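PDB 3M1H: Lys-gingipain W83, which cleaves proteins after lysine as a secreted cysteine protease and probable virulence factor, represented here by K3, a calcium-binding cleaved adhesin domain of a kind haemolytic in vitro. Local coordinates for residues G77-F83 and V173-G178; C86-Y92 and R133-G139. All blocks are in the same frame, centred on the assembly; numbering follows the deposited sequence.

From the N terminus, the chain first lays down strand 4-8, then wanders through strands of both five-stranded sheets before it reaches strand 79-87. The two contacts use opposite ends of that strand, with their centres about 29 Å apart. Contact 2 closes the shorter loop: at the end of the strand and just beyond it, residues 86-92 meet residues 133-139, which lead toward strand 142-148. Contact 1 closes the longer one, when the C-terminal residues 173-178 return to pair with residues 77-83. Contact 2 is therefore nested inside contact 1. One joins neighbouring strands of a jelly-roll sheet; the other binds together loops at the far side of the domain.

Contact 1: residues G77-F83 and V173-G178; sequences GGGTLTF and VVITSG
Two neighbouring strands of one jelly-roll sheet meet here: the beginning of strand 79-87 and the C-terminal end of strand 167-177 run antiparallel, their axes 4.6 Å apart at the closest. Thr80 with Thr176 and Thr82 with Val174 form the hydrogen-bonded pairs, and each pair gives two backbone bonds. Val174 N to Thr82 O, at 2.8 Å, is almost straight, with 176° at the hydrogen. Between them lies the non-hydrogen-bonded pair Leu81 and Ile175, where CA-H...O contacts fill in, such as Ile175 CA to Thr80 O at 3.2 Å.

The two faces differ in chemistry. Leu81 and Ile175 point to the buried face, where Leu81 meets Val99 of the opposing jelly-roll sheet; Val173, also buried, touches Phe10 and Trp18. Chi1 and chi2 of Leu81 (166° and 70°) together bring its CD1 methyl across to the neighbouring strand, 3.7 Å from both Val173 CG1 and Ile175 CG1. Branched aliphatic residues suit this buried, extended setting. Phe83 rests its CB on Val173 CG2, while its ring leads away to meet Phe157 edge-to-face.

Thr80, Thr82, Val174 and Thr176 occupy the other, partly exposed face, where beta-branched side chains fit the strand and hydroxyls can meet water. Thr80 and Thr176 stand side by side; one water bonds to OG1 of each, 2.8 Å from Thr80 OG1, and also donates to Gly178 O. Thr80 OG1 is also hydrogen-bonded to Gln147 OE1, on strand 142-148. Thr82 OG1 lies against Val174 CB at 3.7 Å.

Glycines serve the end of the ladder. Gly79 CA lies 3.1 Å from Thr176 O, a closeness that the lack of a side chain allows. Gly78 and Gly178 have positive phi, easily reached without a CB. Gly178 N donates a last backbone hydrogen bond to Gly78 O, 2.9 Å.

Contact 2: residues C86-Y92 and R133-G139; sequences CAQDANY and RGTRAQG
Gly139 N bonds to Ala87 O at 2.8 Å and Ala90 N to Ala137 O at 3.0 Å, so the backbones of the two loops are laced together where strand 79-87 ends. Gly139, lacking a side chain, comes in close, its CA 3.9 Å from Ala90 CA. Asp89 starts a type I beta turn ending at Tyr92, and its carboxylate works in two directions. OD1 accepts from Asn91 N, an Asx turn, while OD2 receives Gly134 N at 2.7 Å from above the carboxylate plane. Gly134's positive phi (71°) is one that glycine takes readily.

These loops join at one end of the jelly roll. There the guanidinium of Arg133 makes a parallel, offset stack on Tyr92, centres 4.4 Å apart and planes at 1°, while Arg133 CD makes a CH-pi contact over the ring centre at 3.6 Å. NH1 continues to Asp164 and Phe165 O; Tyr92 OH bonds to Glu130.

Gln88 is bent at chi2 (61°), which swings OE1 back to Gln138 NE2, 2.9 Å away. Asn169 also donates to that OE1, and Gln138 NE2 has a second acceptor in Ala42 O. Asn91 ND2 hydrogen-bonds a water, 2.7 Å, that also accepts from Ala137 N; Asn91 OD1 bonds to Thr124 OG1, and the Arg136 guanidinium pairs with Glu130.

Contact 1: residues G77-F83 and V173-G178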
ATOM      1  N   GLY A  77      12.048  20.777   6.760  1.00 21.75           N
ATOM      2  CA  GLY A  77      10.940  21.719   6.649  1.00 21.69           C
ATOM      3  C   GLY A  77       9.607  21.122   6.212  1.00 23.12           C
ATOM      4  O   GLY A  77       8.683  21.838   5.824  1.00 23.69           O
ATOM      5  N   GLY A  78       9.491  19.797   6.296  1.00 20.63           N
ATOM      6  CA  GLY A  78       8.331  19.106   5.789  1.00 19.05           C
ATOM      7  C   GLY A  78       8.420  18.795   4.298  1.00 18.49           C
ATOM      8  O   GLY A  78       9.417  19.035   3.608  1.00 19.40           O
ATOM      9  N   GLY A  79       7.331  18.238   3.812  1.00 17.87           N
ATOM     10  CA  GLY A  79       7.209  17.803   2.428  1.00 18.93           C
ATOM     11  C   GLY A  79       5.825  17.343   2.046  1.00 16.09           C
ATOM     12  O   GLY A  79       4.856  17.466   2.809  1.00 16.40           O
ATOM     13  N   THR A  80       5.715  16.809   0.818  1.00 14.91           N
ATOM     14  CA  THR A  80       4.440  16.384   0.249  1.00 14.77           C
ATOM     15  C   THR A  80       4.615  14.994  -0.362  1.00 14.84           C
ATOM     16  O   THR A  80       5.551  14.781  -1.164  1.00 16.24           O
ATOM     17  CB  THR A  80       3.912  17.326  -0.845  1.00 16.69           C
ATOM     18  OG1 THR A  80       3.898  18.665  -0.316  1.00 20.92           O
ATOM     19  CG2 THR A  80       2.486  16.894  -1.317  1.00 19.58           C
ATOM     20  N   LEU A  81       3.716  14.103   0.047  1.00 14.04           N
ATOM     21  CA  LEU A  81       3.623  12.754  -0.488  1.00 15.58           C
ATOM     22  C   LEU A  81       2.503  12.710  -1.497  1.00 14.20           C
ATOM     23  O   LEU A  81       1.374  13.148  -1.197  1.00 14.04           O
ATOM     24  CB  LEU A  81       3.318  11.756   0.640  1.00 14.66           C
ATOM     25  CG  LEU A  81       2.871  10.342   0.278  1.00 14.21           C
ATOM     26  CD1 LEU A  81       4.006   9.556  -0.339  1.00 13.07           C
ATOM     27  CD2 LEU A  81       2.313   9.576   1.506  1.00 11.55           C
ATOM     28  N   THR A  82       2.773  12.119  -2.664  1.00 13.48           N
ATOM     29  CA  THR A  82       1.727  11.660  -3.567  1.00 10.42           C
ATOM     30  C   THR A  82       1.970  10.214  -3.931  1.00 13.28           C
ATOM     31  O   THR A  82       3.103   9.735  -3.942  1.00 12.79           O
ATOM     32  CB  THR A  82       1.620  12.479  -4.882  1.00 14.73           C
ATOM     33  OG1 THR A  82       2.842  12.371  -5.615  1.00 16.64           O
ATOM     34  CG2 THR A  82       1.382  13.951  -4.598  1.00 14.11           C
ATOM     35  N   PHE A  83       0.875   9.523  -4.180  1.00 11.67           N
ATOM     36  CA  PHE A  83       0.914   8.114  -4.541  1.00 11.65           C
ATOM     37  C   PHE A  83      -0.373   7.739  -5.231  1.00 12.55           C
ATOM     38  O   PHE A  83      -1.377   8.473  -5.146  1.00 12.93           O
ATOM     39  CB  PHE A  83       1.191   7.218  -3.320  1.00  9.19           C
ATOM     40  CG  PHE A  83       0.111   7.247  -2.251  1.00  9.55           C
ATOM     41  CD1 PHE A  83      -0.943   6.363  -2.288  1.00 12.10           C
ATOM     42  CD2 PHE A  83       0.153   8.199  -1.244  1.00 13.13           C
ATOM     43  CE1 PHE A  83      -1.945   6.388  -1.302  1.00 16.00           C
ATOM     44  CE2 PHE A  83      -0.849   8.206  -0.237  1.00 12.61           C
ATOM     45  CZ  PHE A  83      -1.879   7.329  -0.292  1.00 15.12           C
ATOM     46  N   VAL A 173       4.984   6.242  -5.835  1.00 10.79           N
ATOM     47  CA  VAL A 173       5.145   6.998  -4.590  1.00 11.08           C
ATOM     48  C   VAL A 173       6.194   8.076  -4.796  1.00 16.31           C
ATOM     49  O   VAL A 173       7.334   7.766  -5.088  1.00 15.46           O
ATOM     50  CB  VAL A 173       5.571   6.068  -3.458  1.00 12.99           C
ATOM     51  CG1 VAL A 173       5.818   6.864  -2.159  1.00 16.27           C
ATOM     52  CG2 VAL A 173       4.526   4.965  -3.214  1.00 13.97           C
ATOM     53  N   VAL A 174       5.809   9.333  -4.622  1.00 13.22           N
ATOM     54  CA  VAL A 174       6.707  10.478  -4.805  1.00 15.52           C
ATOM     55  C   VAL A 174       6.642  11.375  -3.558  1.00 13.77           C
ATOM     56  O   VAL A 174       5.544  11.667  -3.079  1.00 15.58           O
ATOM     57  CB  VAL A 174       6.341  11.310  -6.040  1.00 16.48           C
ATOM     58  CG1 VAL A 174       7.352  12.428  -6.238  1.00 16.80           C
ATOM     59  CG2 VAL A 174       6.290  10.427  -7.321  1.00 17.73           C
ATOM     60  N   ILE A 175       7.800  11.766  -3.025  1.00 13.67           N
ATOM     61  CA  ILE A 175       7.902  12.685  -1.878  1.00 13.56           C
ATOM     62  C   ILE A 175       8.814  13.829  -2.300  1.00 16.05           C
ATOM     63  O   ILE A 175       9.934  13.616  -2.791  1.00 16.74           O
ATOM     64  CB  ILE A 175       8.431  12.005  -0.602  1.00 14.45           C
ATOM     65  CG1 ILE A 175       7.488  10.862  -0.185  1.00 16.79           C
ATOM     66  CG2 ILE A 175       8.607  13.073   0.525  1.00 15.50           C
ATOM     67  CD1 ILE A 175       7.908  10.108   1.045  1.00 15.47           C
ATOM     68  N   THR A 176       8.292  15.041  -2.138  1.00 16.09           N
ATOM     69  CA  THR A 176       9.021  16.251  -2.462  1.00 18.13           C
ATOM     70  C   THR A 176       9.246  17.016  -1.171  1.00 22.98           C
ATOM     71  O   THR A 176       8.414  16.966  -0.276  1.00 21.27           O
ATOM     72  CB  THR A 176       8.227  17.138  -3.442  1.00 22.31           C
ATOM     73  OG1 THR A 176       7.026  17.604  -2.809  1.00 25.44           O
ATOM     74  CG2 THR A 176       7.853  16.357  -4.695  1.00 18.33           C
ATOM     75  N   SER A 177      10.352  17.732  -1.082  1.00 21.46           N
ATOM     76  CA  SER A 177      10.649  18.477   0.155  1.00 23.68           C
ATOM     77  C   SER A 177      10.143  19.899   0.019  1.00 30.83           C
ATOM     78  O   SER A 177       9.949  20.393  -1.096  1.00 32.70           O
ATOM     79  CB  SER A 177      12.138  18.454   0.465  1.00 25.10           C
ATOM     80  OG  SER A 177      12.879  18.852  -0.671  1.00 26.69           O
ATOM     81  N   GLY A 178       9.917  20.542   1.160  1.00 32.34           N
ATOM     82  CA  GLY A 178       9.489  21.938   1.208  1.00 36.17           C
ATOM     83  C   GLY A 178       8.188  22.072   1.969  1.00 38.93           C
ATOM     84  O   GLY A 178       7.223  21.352   1.690  1.00 44.93           O
TER
HETATM   85  O   HOH W   1       6.470  19.611  -0.878  1.00 36.22           O

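Contact 2: residues C86-Y92 and R133-G139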
ATOM      1  N   CYS A  86      -5.210   1.555  -5.939  1.00 11.91           N
ATOM      2  CA  CYS A  86      -6.447   0.995  -6.442  1.00 12.11           C
ATOM      3  C   CYS A  86      -6.758  -0.334  -5.776  1.00 14.49           C
ATOM      4  O   CYS A  86      -5.869  -0.984  -5.194  1.00 13.20           O
ATOM      5  CB  CYS A  86      -6.401   0.812  -7.970  1.00 16.04           C
ATOM      6  SG  CYS A  86      -5.439  -0.582  -8.618  1.00 17.87           S
ATOM      7  N   ALA A  87      -8.013  -0.755  -5.907  1.00 13.58           N
ATOM      8  CA  ALA A  87      -8.400  -2.079  -5.569  1.00 13.61           C
ATOM      9  C   ALA A  87      -8.065  -3.010  -6.710  1.00 12.78           C
ATOM     10  O   ALA A  87      -8.417  -2.740  -7.876  1.00 13.89           O
ATOM     11  CB  ALA A  87      -9.943  -2.106  -5.277  1.00 15.02           C
ATOM     12  N   GLN A  88      -7.439  -4.145  -6.450  1.00 15.17           N
ATOM     13  CA  GLN A  88      -7.163  -5.071  -7.560  1.00 13.53           C
ATOM     14  C   GLN A  88      -8.413  -5.671  -8.239  1.00 12.93           C
ATOM     15  O   GLN A  88      -8.438  -5.879  -9.438  1.00 14.75           O
ATOM     16  CB  GLN A  88      -6.218  -6.216  -7.129  1.00 14.58           C
ATOM     17  CG  GLN A  88      -5.991  -7.254  -8.213  1.00 13.49           C
ATOM     18  CD  GLN A  88      -5.363  -6.685  -9.470  1.00 14.15           C
ATOM     19  OE1 GLN A  88      -4.824  -5.586  -9.425  1.00 13.38           O
ATOM     20  NE2 GLN A  88      -5.430  -7.415 -10.579  1.00 15.70           N
ATOM     21  N   ASP A  89      -9.446  -5.925  -7.437  1.00 14.99           N
ATOM     22  CA  ASP A  89     -10.726  -6.356  -7.970  1.00 15.47           C
ATOM     23  C   ASP A  89     -11.719  -5.226  -7.746  1.00 15.30           C
ATOM     24  O   ASP A  89     -12.099  -4.991  -6.608  1.00 17.54           O
ATOM     25  CB  ASP A  89     -11.168  -7.647  -7.267  1.00 16.77           C
ATOM     26  CG  ASP A  89     -12.362  -8.312  -7.948  1.00 20.61           C
ATOM     27  OD1 ASP A  89     -13.168  -7.596  -8.591  1.00 18.00           O
ATOM     28  OD2 ASP A  89     -12.492  -9.545  -7.809  1.00 22.44           O
ATOM     29  N   ALA A  90     -12.126  -4.540  -8.821  1.00 16.76           N
ATOM     30  CA  ALA A  90     -13.088  -3.439  -8.712  1.00 18.04           C
ATOM     31  C   ALA A  90     -14.371  -3.847  -7.981  1.00 19.32           C
ATOM     32  O   ALA A  90     -15.045  -2.982  -7.448  1.00 22.51           O
ATOM     33  CB  ALA A  90     -13.440  -2.880 -10.103  1.00 20.13           C
ATOM     34  N   ASN A  91     -14.685  -5.144  -7.984  1.00 17.33           N
ATOM     35  CA  ASN A  91     -15.922  -5.690  -7.399  1.00 20.28           C
ATOM     36  C   ASN A  91     -15.809  -6.243  -5.970  1.00 22.43           C
ATOM     37  O   ASN A  91     -16.796  -6.680  -5.359  1.00 21.98           O
ATOM     38  CB  ASN A  91     -16.464  -6.768  -8.335  1.00 20.74           C
ATOM     39  CG  ASN A  91     -16.613  -6.272  -9.742  1.00 28.30           C
ATOM     40  OD1 ASN A  91     -17.376  -5.334  -9.999  1.00 30.38           O
ATOM     41  ND2 ASN A  91     -15.864  -6.856 -10.662  1.00 27.60           N
ATOM     42  N   TYR A  92     -14.577  -6.245  -5.448  1.00 20.91           N
ATOM     43  CA  TYR A  92     -14.294  -6.493  -4.039  1.00 20.49           C
ATOM     44  C   TYR A  92     -13.299  -5.422  -3.624  1.00 19.40           C
ATOM     45  O   TYR A  92     -12.116  -5.711  -3.321  1.00 18.40           O
ATOM     46  CB  TYR A  92     -13.692  -7.869  -3.802  1.00 19.33           C
ATOM     47  CG  TYR A  92     -14.522  -9.040  -4.214  1.00 22.95           C
ATOM     48  CD1 TYR A  92     -15.349  -9.704  -3.326  1.00 27.59           C
ATOM     49  CD2 TYR A  92     -14.408  -9.530  -5.500  1.00 28.26           C
ATOM     50  CE1 TYR A  92     -16.089 -10.833  -3.753  1.00 28.65           C
ATOM     51  CE2 TYR A  92     -15.110 -10.624  -5.924  1.00 30.98           C
ATOM     52  CZ  TYR A  92     -15.957 -11.267  -5.057  1.00 27.67           C
ATOM     53  OH  TYR A  92     -16.626 -12.352  -5.563  1.00 30.25           O
ATOM     54  N   ARG A 133     -11.432 -14.700  -7.129  1.00 18.14           N
ATOM     55  CA  ARG A 133     -11.638 -13.292  -7.330  1.00 16.54           C
ATOM     56  C   ARG A 133     -10.564 -12.728  -8.252  1.00 15.26           C
ATOM     57  O   ARG A 133      -9.697 -13.446  -8.742  1.00 18.35           O
ATOM     58  CB  ARG A 133     -11.674 -12.595  -5.988  1.00 18.65           C
ATOM     59  CG  ARG A 133     -12.742 -13.199  -5.111  1.00 18.11           C
ATOM     60  CD  ARG A 133     -12.771 -12.602  -3.753  1.00 19.20           C
ATOM     61  NE  ARG A 133     -13.726 -13.351  -2.923  1.00 21.80           N
ATOM     62  CZ  ARG A 133     -14.014 -13.104  -1.654  1.00 22.79           C
ATOM     63  NH1 ARG A 133     -13.470 -12.102  -0.968  1.00 21.36           N
ATOM     64  NH2 ARG A 133     -14.899 -13.883  -1.049  1.00 27.27           N
ATOM     65  N   GLY A 134     -10.674 -11.444  -8.549  1.00 15.48           N
ATOM     66  CA  GLY A 134      -9.741 -10.823  -9.490  1.00 14.26           C
ATOM     67  C   GLY A 134      -9.917 -11.246 -10.940  1.00 18.68           C
ATOM     68  O   GLY A 134      -9.012 -11.083 -11.746  1.00 17.38           O
ATOM     69  N   THR A 135     -11.100 -11.743 -11.292  1.00 19.69           N
ATOM     70  CA  THR A 135     -11.359 -12.304 -12.623  1.00 23.49           C
ATOM     71  C   THR A 135     -11.914 -11.295 -13.622  1.00 22.35           C
ATOM     72  O   THR A 135     -12.125 -11.644 -14.785  1.00 23.01           O
ATOM     73  CB  THR A 135     -12.375 -13.471 -12.581  1.00 22.58           C
ATOM     74  OG1 THR A 135     -13.638 -12.993 -12.096  1.00 24.71           O
ATOM     75  CG2 THR A 135     -11.863 -14.608 -11.688  1.00 24.52           C
ATOM     76  N   ARG A 136     -12.152 -10.063 -13.193  1.00 21.16           N
ATOM     77  CA  ARG A 136     -12.742  -9.054 -14.078  1.00 20.69           C
ATOM     78  C   ARG A 136     -11.846  -7.842 -14.103  1.00 23.05           C
ATOM     79  O   ARG A 136     -10.646  -7.977 -14.296  1.00 25.23           O
ATOM     80  CB  ARG A 136     -14.184  -8.707 -13.660  1.00 24.71           C
ATOM     81  CG  ARG A 136     -15.120  -9.893 -13.562  1.00 27.01           C
ATOM     82  CD  ARG A 136     -16.471  -9.415 -13.045  1.00 26.45           C
ATOM     83  NE  ARG A 136     -17.418 -10.506 -12.920  1.00 30.17           N
ATOM     84  CZ  ARG A 136     -17.503 -11.324 -11.882  1.00 30.58           C
ATOM     85  NH1 ARG A 136     -16.685 -11.192 -10.838  1.00 32.56           N
ATOM     86  NH2 ARG A 136     -18.427 -12.281 -11.881  1.00 37.36           N
ATOM     87  N   ALA A 137     -12.405  -6.653 -13.895  1.00 20.93           N
ATOM     88  CA  ALA A 137     -11.615  -5.452 -14.078  1.00 20.23           C
ATOM     89  C   ALA A 137     -10.915  -5.052 -12.790  1.00 19.12           C
ATOM     90  O   ALA A 137     -11.396  -5.275 -11.668  1.00 18.74           O
ATOM     91  CB  ALA A 137     -12.480  -4.317 -14.595  1.00 23.84           C
ATOM     92  N   GLN A 138      -9.761  -4.447 -12.969  1.00 18.18           N
ATOM     93  CA  GLN A 138      -9.109  -3.757 -11.888  1.00 16.45           C
ATOM     94  C   GLN A 138      -9.881  -2.488 -11.501  1.00 18.45           C
ATOM     95  O   GLN A 138     -10.537  -1.858 -12.345  1.00 20.68           O
ATOM     96  CB  GLN A 138      -7.679  -3.442 -12.381  1.00 18.99           C
ATOM     97  CG  GLN A 138      -6.635  -3.324 -11.367  1.00 20.59           C
ATOM     98  CD  GLN A 138      -5.280  -2.972 -11.983  1.00 19.28           C
ATOM     99  OE1 GLN A 138      -5.181  -2.139 -12.884  1.00 22.87           O
ATOM    100  NE2 GLN A 138      -4.227  -3.578 -11.450  1.00 14.30           N
ATOM    101  N   GLY A 139      -9.785  -2.088 -10.246  1.00 18.16           N
ATOM    102  CA  GLY A 139     -10.343  -0.834  -9.809  1.00 19.04           C
ATOM    103  C   GLY A 139      -9.593   0.314 -10.455  1.00 16.62           C
ATOM    104  O   GLY A 139      -8.446   0.161 -10.890  1.00 18.86           O
TER
HETATM  105  O   HOH W   2      -6.452 -10.142 -10.836  1.00 19.01           O
HETATM  106  O   HOH W   3      -8.862  -7.874 -11.291  1.00 21.47           O
HETATM  107  O   HOH W   4     -11.827  -8.116 -10.941  1.00 24.61           O
HETATM  108  O   HOH W   5     -15.337  -5.760 -13.072  1.00 32.07           O